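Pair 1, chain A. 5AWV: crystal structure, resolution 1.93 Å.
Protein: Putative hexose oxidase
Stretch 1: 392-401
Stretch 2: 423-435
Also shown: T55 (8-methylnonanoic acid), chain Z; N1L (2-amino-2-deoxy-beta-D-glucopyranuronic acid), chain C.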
# COMPACT_ATOMS: atom_id res chain seq x y z
N GLY A 392 8.11 -24.03 17.43
CA GLY A 392 7.57 -22.92 18.20
C GLY A 392 7.09 -21.75 17.34
O GLY A 392 6.54 -20.81 17.85
N ILE A 393 7.26 -21.85 16.03
CA ILE A 393 6.90 -20.75 15.13
C ILE A 393 5.52 -20.99 14.64
O ILE A 393 5.27 -22.02 14.00
CB ILE A 393 7.86 -20.66 13.93
CG1 ILE A 393 9.28 -20.61 14.44
CG2 ILE A 393 7.43 -19.49 13.02
CD1 ILE A 393 9.50 -19.44 15.43
N ASP A 394 4.60 -20.09 14.98
CA ASP A 394 3.23 -20.19 14.54
C ASP A 394 3.05 -20.15 13.02
O ASP A 394 2.34 -20.98 12.44
CB ASP A 394 2.36 -19.08 15.15
CG ASP A 394 2.18 -19.20 16.68
OD1 ASP A 394 2.56 -20.23 17.25
OD2 ASP A 394 1.69 -18.23 17.31
N TYR A 395 3.63 -19.13 12.37
CA TYR A 395 3.67 -19.06 10.89
C TYR A 395 4.96 -18.48 10.49
O TYR A 395 5.41 -17.53 11.12
CB TYR A 395 2.55 -18.19 10.31
CG TYR A 395 2.62 -18.07 8.78
CD1 TYR A 395 2.30 -19.16 7.97
CD2 TYR A 395 2.94 -16.86 8.15
CE1 TYR A 395 2.37 -19.10 6.58
CE2 TYR A 395 2.97 -16.75 6.76
CZ TYR A 395 2.72 -17.86 5.98
OH TYR A 395 2.74 -17.77 4.62
N GLY A 396 5.62 -19.14 9.55
CA GLY A 396 6.83 -18.66 8.99
C GLY A 396 6.80 -19.02 7.52
O GLY A 396 6.31 -20.12 7.14
N ALA A 397 7.28 -18.09 6.67
CA ALA A 397 7.24 -18.32 5.24
C ALA A 397 8.26 -17.49 4.46
O ALA A 397 8.75 -16.41 4.95
CB ALA A 397 5.83 -18.11 4.71
N VAL A 398 8.63 -18.01 3.29
CA VAL A 398 9.31 -17.22 2.23
C VAL A 398 8.39 -17.17 1.05
O VAL A 398 7.95 -18.24 0.54
CB VAL A 398 10.62 -17.86 1.83
CG1 VAL A 398 11.28 -17.06 0.67
CG2 VAL A 398 11.52 -17.92 3.04
N TRP A 399 8.03 -15.97 0.60
CA TRP A 399 7.22 -15.77 -0.60
C TRP A 399 8.09 -15.15 -1.71
O TRP A 399 8.82 -14.17 -1.43
CB TRP A 399 6.03 -14.82 -0.35
CG TRP A 399 5.02 -15.30 0.59
CD1 TRP A 399 5.07 -16.43 1.37
CD2 TRP A 399 3.77 -14.66 0.88
NE1 TRP A 399 3.94 -16.52 2.11
CE2 TRP A 399 3.11 -15.45 1.83
CE3 TRP A 399 3.13 -13.52 0.39
CZ2 TRP A 399 1.85 -15.12 2.33
CZ3 TRP A 399 1.86 -13.18 0.87
CH2 TRP A 399 1.25 -13.97 1.85
N LEU A 400 8.02 -15.71 -2.90
CA LEU A 400 8.79 -15.27 -4.04
C LEU A 400 7.72 -14.77 -5.02
O LEU A 400 6.91 -15.55 -5.54
CB LEU A 400 9.59 -16.40 -4.60
CG LEU A 400 10.74 -16.90 -3.68
CD1 LEU A 400 10.89 -18.39 -3.75
CD2 LEU A 400 12.04 -16.23 -4.07
N ILE A 401 7.62 -13.44 -5.16
CA ILE A 401 6.48 -12.79 -5.81
C ILE A 401 6.92 -12.32 -7.17
O ILE A 401 7.92 -11.58 -7.25
CB ILE A 401 6.05 -11.57 -4.94
CG1 ILE A 401 5.77 -12.00 -3.46
CG2 ILE A 401 4.83 -10.88 -5.46
CD1 ILE A 401 5.70 -10.76 -2.53
N ILE A 423 13.25 -9.33 -11.16
CA ILE A 423 12.34 -10.39 -11.64
C ILE A 423 11.40 -10.86 -10.51
O ILE A 423 10.30 -11.37 -10.79
CB ILE A 423 13.14 -11.58 -12.20
CG1 ILE A 423 14.01 -12.31 -11.13
CG2 ILE A 423 14.02 -11.12 -13.31
CD1 ILE A 423 14.70 -13.64 -11.63
N LEU A 424 11.81 -10.72 -9.25
CA LEU A 424 11.00 -11.20 -8.09
C LEU A 424 11.14 -10.25 -6.95
O LEU A 424 12.24 -9.65 -6.75
CB LEU A 424 11.54 -12.58 -7.66
CG LEU A 424 11.32 -13.73 -8.65
CD1 LEU A 424 12.29 -14.89 -8.38
CD2 LEU A 424 9.88 -14.19 -8.56
N LYS A 425 10.11 -10.17 -6.12
CA LYS A 425 10.29 -9.58 -4.86
C LYS A 425 10.28 -10.77 -3.90
O LYS A 425 9.47 -11.72 -4.07
CB LYS A 425 9.22 -8.58 -4.48
CG LYS A 425 9.04 -7.39 -5.49
CD LYS A 425 8.55 -6.14 -4.73
CE LYS A 425 8.15 -5.06 -5.78
NZ LYS A 425 8.05 -3.73 -5.13
N VAL A 426 11.11 -10.72 -2.92
CA VAL A 426 11.10 -11.86 -1.93
C VAL A 426 10.78 -11.35 -0.55
O VAL A 426 11.49 -10.47 -0.03
CB VAL A 426 12.38 -12.76 -2.05
CG1 VAL A 426 13.65 -12.01 -1.94
CG2 VAL A 426 12.42 -13.82 -0.90
N ASN A 427 9.81 -11.99 0.11
CA ASN A 427 9.46 -11.68 1.44
C ASN A 427 9.74 -12.84 2.40
O ASN A 427 9.59 -14.02 2.06
CB ASN A 427 7.98 -11.28 1.56
CG ASN A 427 7.71 -9.87 1.00
OD1 ASN A 427 8.63 -9.16 0.65
ND2 ASN A 427 6.47 -9.51 0.91
N TYR A 428 10.17 -12.46 3.57
CA TYR A 428 10.52 -13.33 4.71
C TYR A 428 9.64 -12.95 5.86
O TYR A 428 9.78 -11.87 6.46
CB TYR A 428 12.03 -13.20 5.00
CG TYR A 428 12.96 -13.38 3.80
CD1 TYR A 428 13.30 -12.30 3.00
CD2 TYR A 428 13.51 -14.63 3.44
CE1 TYR A 428 14.15 -12.41 1.95
CE2 TYR A 428 14.36 -14.74 2.36
CZ TYR A 428 14.68 -13.63 1.62
OH TYR A 428 15.49 -13.75 0.53
N ILE A 429 8.68 -13.83 6.18
CA ILE A 429 7.50 -13.53 6.97
C ILE A 429 7.37 -14.39 8.20
O ILE A 429 7.63 -15.57 8.13
CB ILE A 429 6.22 -13.74 6.16
CG1 ILE A 429 6.26 -12.89 4.88
CG2 ILE A 429 4.95 -13.31 6.91
CD1 ILE A 429 5.33 -13.40 3.83
N THR A 430 7.06 -13.79 9.33
CA THR A 430 6.57 -14.61 10.47
C THR A 430 5.47 -13.85 11.17
O THR A 430 5.43 -12.62 11.17
CB THR A 430 7.78 -14.95 11.43
OG1 THR A 430 7.34 -15.86 12.48
CG2 THR A 430 8.34 -13.70 12.12
N GLY A 431 4.54 -14.59 11.76
CA GLY A 431 3.40 -14.05 12.49
C GLY A 431 3.16 -14.89 13.77
O GLY A 431 3.51 -16.08 13.81
N TRP A 432 2.65 -14.25 14.81
CA TRP A 432 2.46 -14.96 16.08
C TRP A 432 1.16 -14.54 16.73
O TRP A 432 0.73 -13.38 16.60
CB TRP A 432 3.69 -14.77 16.96
CG TRP A 432 4.01 -13.37 17.26
CD1 TRP A 432 3.56 -12.64 18.33
CD2 TRP A 432 4.80 -12.49 16.47
NE1 TRP A 432 4.02 -11.36 18.23
CE2 TRP A 432 4.79 -11.24 17.10
CE3 TRP A 432 5.50 -12.61 15.26
CZ2 TRP A 432 5.49 -10.17 16.62
CZ3 TRP A 432 6.12 -11.54 14.76
CH2 TRP A 432 6.13 -10.32 15.43
N ALA A 433 0.50 -15.51 17.37
CA ALA A 433 -0.85 -15.27 17.96
C ALA A 433 -0.73 -14.66 19.36
O ALA A 433 -1.54 -13.85 19.72
CB ALA A 433 -1.64 -16.57 18.02
N ASN A 434 0.30 -15.03 20.11
CA ASN A 434 0.48 -14.54 21.45
C ASN A 434 1.65 -13.58 21.66
O ASN A 434 2.80 -13.96 21.51
CB ASN A 434 0.70 -15.75 22.37
CG ASN A 434 0.48 -15.39 23.80
OD1 ASN A 434 1.18 -14.53 24.38
ND2 ASN A 434 -0.57 -15.98 24.37
N PRO A 435 1.39 -12.39 22.17
CA PRO A 435 2.49 -11.42 22.39
C PRO A 435 3.71 -11.89 23.19
O PRO A 435 4.86 -11.42 22.97
CB PRO A 435 1.78 -10.29 23.13
CG PRO A 435 0.44 -10.33 22.51
CD PRO A 435 0.09 -11.79 22.46
CAD T55 Z . 0.76 -17.07 13.11
CAE T55 Z . -0.60 -16.42 13.05
CAG T55 Z . -0.95 -16.06 11.60
CAH T55 Z . -0.03 -14.95 11.10
CAI T55 Z . -0.21 -14.71 9.61
CAJ T55 Z . 0.71 -13.58 9.12
CAK T55 Z . 0.17 -13.08 7.80
CAL T55 Z . 0.88 -11.80 7.33
CAF T55 Z . -1.61 -17.40 13.61
C T55 Z . 0.36 -11.46 5.93
O T55 Z . -0.54 -12.12 5.36
C1 N1L C . 0.18 -9.87 3.03
C2 N1L C . 1.40 -10.29 4.00
C3 N1L C . 2.56 -9.27 3.99
C4 N1L C . 2.99 -9.09 2.55
C5 N1L C . 1.84 -8.44 1.75
C6 N1L C . 2.23 -8.09 0.29
N2 N1L C . 1.00 -10.50 5.39
O3 N1L C . 3.74 -9.76 4.78
O4 N1L C . 4.27 -8.29 2.46
O5 N1L C . 0.70 -9.39 1.68
O6B N1L C . 2.02 -9.14 -0.65
O6A N1L C . 3.58 -7.87 0.19
O HOH W 1 1.98 -17.55 19.90

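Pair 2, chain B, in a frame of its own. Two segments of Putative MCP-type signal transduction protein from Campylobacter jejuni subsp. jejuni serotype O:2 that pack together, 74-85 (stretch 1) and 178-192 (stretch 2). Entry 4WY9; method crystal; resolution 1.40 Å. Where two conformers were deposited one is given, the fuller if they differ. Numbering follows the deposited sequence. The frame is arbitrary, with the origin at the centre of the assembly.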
# COMPACT_ATOMS: atom_id res chain seq x y z
N ALA B 74 -7.33 12.36 1.98
CA ALA B 74 -7.02 11.11 1.32
C ALA B 74 -6.62 10.03 2.36
O ALA B 74 -6.40 10.30 3.53
CB ALA B 74 -5.94 11.31 0.22
N TYR B 75 -6.65 8.78 1.93
CA TYR B 75 -6.04 7.68 2.67
C TYR B 75 -4.54 7.69 2.55
O TYR B 75 -3.90 7.04 3.31
CB TYR B 75 -6.58 6.30 2.22
CG TYR B 75 -8.09 6.14 2.37
CD1 TYR B 75 -8.68 5.75 3.57
CD2 TYR B 75 -8.90 6.35 1.30
CE1 TYR B 75 -10.06 5.60 3.68
CE2 TYR B 75 -10.28 6.21 1.38
CZ TYR B 75 -10.87 5.85 2.55
OH TYR B 75 -12.29 5.74 2.49
N SER B 76 -3.99 8.41 1.57
CA SER B 76 -2.54 8.58 1.43
C SER B 76 -2.03 9.46 2.57
O SER B 76 -2.51 10.54 2.84
CB SER B 76 -2.17 9.21 0.10
OG SER B 76 -2.81 10.46 -0.08
N ASN B 77 -1.07 8.94 3.28
CA ASN B 77 -0.43 9.63 4.37
C ASN B 77 0.64 10.54 3.85
O ASN B 77 0.93 11.60 4.48
CB ASN B 77 0.08 8.57 5.38
CG ASN B 77 -1.07 7.69 5.92
OD1 ASN B 77 -1.44 6.59 5.34
ND2 ASN B 77 -1.59 8.12 7.06
N PHE B 78 1.25 10.16 2.73
CA PHE B 78 2.23 11.01 2.10
C PHE B 78 2.04 11.03 0.60
O PHE B 78 1.58 10.06 -0.01
CB PHE B 78 3.65 10.53 2.43
CG PHE B 78 3.95 10.49 3.90
CD1 PHE B 78 4.46 11.62 4.57
CD2 PHE B 78 3.66 9.35 4.67
CE1 PHE B 78 4.69 11.58 5.92
CE2 PHE B 78 3.94 9.33 6.03
CZ PHE B 78 4.46 10.44 6.65
N THR B 79 2.46 12.14 -0.01
CA THR B 79 2.44 12.32 -1.45
C THR B 79 3.80 12.86 -1.85
O THR B 79 4.37 13.67 -1.12
CB THR B 79 1.29 13.29 -1.87
OG1 THR B 79 -0.00 12.64 -1.62
CG2 THR B 79 1.42 13.70 -3.32
N TYR B 80 4.33 12.39 -2.96
CA TYR B 80 5.65 12.88 -3.40
C TYR B 80 5.76 13.03 -4.89
O TYR B 80 5.23 12.22 -5.66
CB TYR B 80 6.77 11.97 -2.88
CG TYR B 80 6.50 10.49 -3.05
CD1 TYR B 80 6.84 9.82 -4.23
CD2 TYR B 80 5.90 9.76 -2.04
CE1 TYR B 80 6.61 8.48 -4.36
CE2 TYR B 80 5.64 8.40 -2.18
CZ TYR B 80 6.00 7.77 -3.35
OH TYR B 80 5.75 6.40 -3.50
N LEU B 81 6.49 14.07 -5.30
CA LEU B 81 6.92 14.27 -6.66
C LEU B 81 8.43 14.28 -6.69
O LEU B 81 9.07 15.16 -6.11
CB LEU B 81 6.37 15.56 -7.26
CG LEU B 81 6.83 15.82 -8.70
CD1 LEU B 81 6.33 14.77 -9.66
CD2 LEU B 81 6.37 17.19 -9.16
N TYR B 82 9.01 13.29 -7.36
CA TYR B 82 10.45 13.18 -7.56
C TYR B 82 10.72 13.62 -9.00
O TYR B 82 10.14 13.06 -9.93
CB TYR B 82 10.90 11.75 -7.30
CG TYR B 82 12.32 11.39 -7.69
CD1 TYR B 82 13.37 12.29 -7.56
CD2 TYR B 82 12.60 10.13 -8.17
CE1 TYR B 82 14.66 11.93 -7.92
CE2 TYR B 82 13.87 9.76 -8.53
CZ TYR B 82 14.90 10.66 -8.42
OH TYR B 82 16.17 10.27 -8.78
N LEU B 83 11.56 14.63 -9.20
CA LEU B 83 11.97 15.03 -10.54
C LEU B 83 13.45 14.72 -10.74
O LEU B 83 14.27 15.11 -9.90
CB LEU B 83 11.72 16.50 -10.78
CG LEU B 83 10.25 16.94 -10.72
CD1 LEU B 83 10.13 18.43 -10.94
CD2 LEU B 83 9.41 16.23 -11.73
N ILE B 84 13.80 14.04 -11.82
CA ILE B 84 15.16 13.57 -12.04
C ILE B 84 16.13 14.69 -12.42
O ILE B 84 17.34 14.62 -12.09
CB ILE B 84 15.21 12.48 -13.14
CG1 ILE B 84 14.12 11.44 -12.93
CG2 ILE B 84 16.58 11.82 -13.22
CD1 ILE B 84 13.91 10.57 -14.17
N ASP B 85 15.64 15.72 -13.12
CA ASP B 85 16.52 16.78 -13.59
C ASP B 85 15.75 18.09 -13.72
O ASP B 85 15.58 18.60 -14.81
CB ASP B 85 17.24 16.39 -14.87
CG ASP B 85 18.31 17.40 -15.27
OD1 ASP B 85 18.93 18.07 -14.40
OD2 ASP B 85 18.59 17.49 -16.48
N GLN B 178 10.17 10.76 -22.58
CA GLN B 178 11.11 10.30 -21.59
C GLN B 178 10.54 10.47 -20.19
O GLN B 178 9.85 11.46 -19.93
CB GLN B 178 12.42 11.05 -21.65
CG GLN B 178 13.09 10.94 -23.00
CD GLN B 178 14.12 9.80 -23.10
OE1 GLN B 178 13.94 8.73 -22.49
NE2 GLN B 178 15.17 9.99 -23.88
N VAL B 179 10.88 9.57 -19.28
CA VAL B 179 10.51 9.73 -17.90
C VAL B 179 11.30 10.90 -17.31
O VAL B 179 12.51 10.90 -17.36
CB VAL B 179 10.76 8.45 -17.07
CG1 VAL B 179 10.43 8.68 -15.60
CG2 VAL B 179 9.96 7.28 -17.59
N VAL B 180 10.59 11.86 -16.76
CA VAL B 180 11.24 13.00 -16.13
C VAL B 180 10.99 13.03 -14.65
O VAL B 180 11.57 13.83 -13.93
CB VAL B 180 10.78 14.35 -16.77
CG1 VAL B 180 11.24 14.46 -18.22
CG2 VAL B 180 9.31 14.60 -16.61
N GLY B 181 10.15 12.12 -14.13
CA GLY B 181 9.88 12.11 -12.73
C GLY B 181 8.88 11.05 -12.34
O GLY B 181 8.41 10.28 -13.19
N VAL B 182 8.51 11.04 -11.07
CA VAL B 182 7.59 10.05 -10.51
C VAL B 182 6.67 10.77 -9.54
O VAL B 182 7.16 11.49 -8.66
CB VAL B 182 8.32 8.91 -9.78
CG1 VAL B 182 7.29 7.95 -9.15
CG2 VAL B 182 9.26 8.17 -10.71
N ILE B 183 5.37 10.59 -9.68
CA ILE B 183 4.41 11.07 -8.69
C ILE B 183 3.85 9.85 -7.97
O ILE B 183 3.39 8.89 -8.60
CB ILE B 183 3.30 11.94 -9.34
CG1 ILE B 183 2.35 12.52 -8.29
CG2 ILE B 183 2.53 11.17 -10.42
CD1 ILE B 183 2.91 13.63 -7.49
N GLY B 184 3.94 9.84 -6.65
CA GLY B 184 3.50 8.70 -5.90
C GLY B 184 2.87 9.04 -4.58
O GLY B 184 2.86 10.19 -4.14
N MET B 185 2.36 8.00 -3.93
CA MET B 185 1.68 8.10 -2.67
C MET B 185 2.10 6.96 -1.74
O MET B 185 2.39 5.85 -2.22
CB MET B 185 0.17 8.04 -2.83
CG MET B 185 -0.39 9.05 -3.78
SD MET B 185 -2.02 8.47 -4.26
CE MET B 185 -2.62 9.77 -5.24
N THR B 186 2.06 7.22 -0.45
CA THR B 186 2.34 6.23 0.57
C THR B 186 1.13 6.02 1.44
O THR B 186 0.61 6.98 1.99
CB THR B 186 3.53 6.63 1.47
OG1 THR B 186 4.65 6.94 0.68
CG2 THR B 186 3.87 5.53 2.43
N LEU B 187 0.71 4.75 1.59
CA LEU B 187 -0.32 4.36 2.54
C LEU B 187 0.36 3.75 3.76
O LEU B 187 1.16 2.84 3.63
CB LEU B 187 -1.27 3.35 1.91
CG LEU B 187 -2.31 2.67 2.80
CD1 LEU B 187 -3.28 3.65 3.37
CD2 LEU B 187 -3.03 1.59 1.98
N ASP B 188 0.05 4.31 4.93
CA ASP B 188 0.48 3.75 6.20
C ASP B 188 -0.52 2.68 6.62
O ASP B 188 -1.70 2.96 6.81
CB ASP B 188 0.58 4.86 7.24
CG ASP B 188 1.05 4.40 8.61
OD1 ASP B 188 1.00 3.20 8.94
OD2 ASP B 188 1.45 5.28 9.39
N PHE B 189 -0.07 1.43 6.78
CA PHE B 189 -1.00 0.36 7.07
C PHE B 189 -1.69 0.50 8.43
O PHE B 189 -2.66 -0.20 8.68
CB PHE B 189 -0.32 -1.01 6.96
CG PHE B 189 -0.17 -1.47 5.53
CD1 PHE B 189 -1.30 -1.73 4.75
CD2 PHE B 189 1.08 -1.63 4.95
CE1 PHE B 189 -1.20 -2.16 3.46
CE2 PHE B 189 1.19 -2.06 3.63
CZ PHE B 189 0.06 -2.31 2.88
N SER B 190 -1.21 1.39 9.30
CA SER B 190 -1.92 1.68 10.54
C SER B 190 -3.35 2.10 10.25
O SER B 190 -4.26 1.85 11.05
CB SER B 190 -1.22 2.80 11.37
OG SER B 190 0.06 2.37 11.87
N ASP B 191 -3.57 2.79 9.14
CA ASP B 191 -4.90 3.26 8.80
C ASP B 191 -5.83 2.16 8.31
O ASP B 191 -7.05 2.29 8.40
CB ASP B 191 -4.78 4.37 7.77
CG ASP B 191 -4.13 5.59 8.35
OD1 ASP B 191 -4.34 5.93 9.56
OD2 ASP B 191 -3.40 6.22 7.60
N ILE B 192 -5.26 1.08 7.80
CA ILE B 192 -6.03 -0.09 7.44
C ILE B 192 -6.27 -0.93 8.69
O ILE B 192 -7.36 -1.48 8.89
CB ILE B 192 -5.32 -0.93 6.36
CG1 ILE B 192 -4.97 -0.07 5.14
CG2 ILE B 192 -6.16 -2.15 5.95
CD1 ILE B 192 -6.18 0.55 4.52

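An antiparallel strand pair fixes its backbone by hydrogen bonds and leaves its faces to be filled by whatever side chains the sequence supplies. Pair 1 and pair 2 illustrate the principle: fourteen central residues superpose with an RMSD of 0.5 Å, and the strands run at 166° and 167°, with axes approaching to 4.6 Å in both. The register is the same. Ala397(A) faces Ile429(A) as Tyr80(B) faces Gly184(B), each a hydrogen-bonded pair whose two bonds, N of each residue to O of the other, all measure 2.9 Å. Trp399(A) with Asn427(A) matches Tyr82(B) with Val182(B) in the same way.

The matched Ala397(A)–Ile429(A) and Tyr80(B)–Gly184(B) pairs show how bulk can change strands. In pair 1 the small residue lies on the first strand, and Ile429(A) fills the face it shares with Tyr395(A) and Trp399(A). Its CD1 sits 3.5 Å from the centroid of the five-membered ring of Trp399(A), almost on the ring normal, while its CG2 meets the edge of the Tyr395(A) ring, 4.0 Å from CE2. In pair 2 the large residue is Tyr80(B), in the p rotamer, which lays its ring across the partner strand so that CA of Gly184(B) lies 3.9 Å from the ring centroid, over the face. The glycine makes room: an ideal CB there would come within 2.4 Å of CE1 of Tyr80(B). Thr186(B) OG1 approaches the ring edge, 3.4 Å from CE2 of Tyr80(B).

Thr186(B) matches Gly431(A), where the bare backbone leaves space for a ligand instead; an ideal CB would fall 2.4 Å from CAH of the bound 8-methylnonanoic acid.

On the opposite face, Val398(A) and Leu81(B) coincide closely, and each touches the residue at the matched position: Val398(A) CG2 reaches Tyr428(A) CD2 at 3.9 Å, and Leu81(B) CB meets Ile183(B) CD1 at 4.0 Å. Val398(A) CG1 also packs against Val426(A) CG2 at 3.8 Å, a position taken in pair 2 by Gly181(B), where an ideal CB would clash with Leu83(B) CD2 at 2.8 Å.

The end beside Asp394(A) and Asn77(B) shows the closest chemical match, for their side-chain centres lie 0.4 Å apart. Asp394(A) OD2 accepts from Ala433(A) N at 3.0 Å; Asn77(B) OD1 accepts from the matching Asp188(B) N at 2.8 Å. A carboxylate and an amide thus each offer an oxygen to the same backbone N, though with the end group turned differently about chi2. Asn77(B) ND2 donates to Asp191(B) OD2 at 2.7 Å. In pair 1 a water donates to Asp394(A) OD2 and accepts from Asn434(A) N.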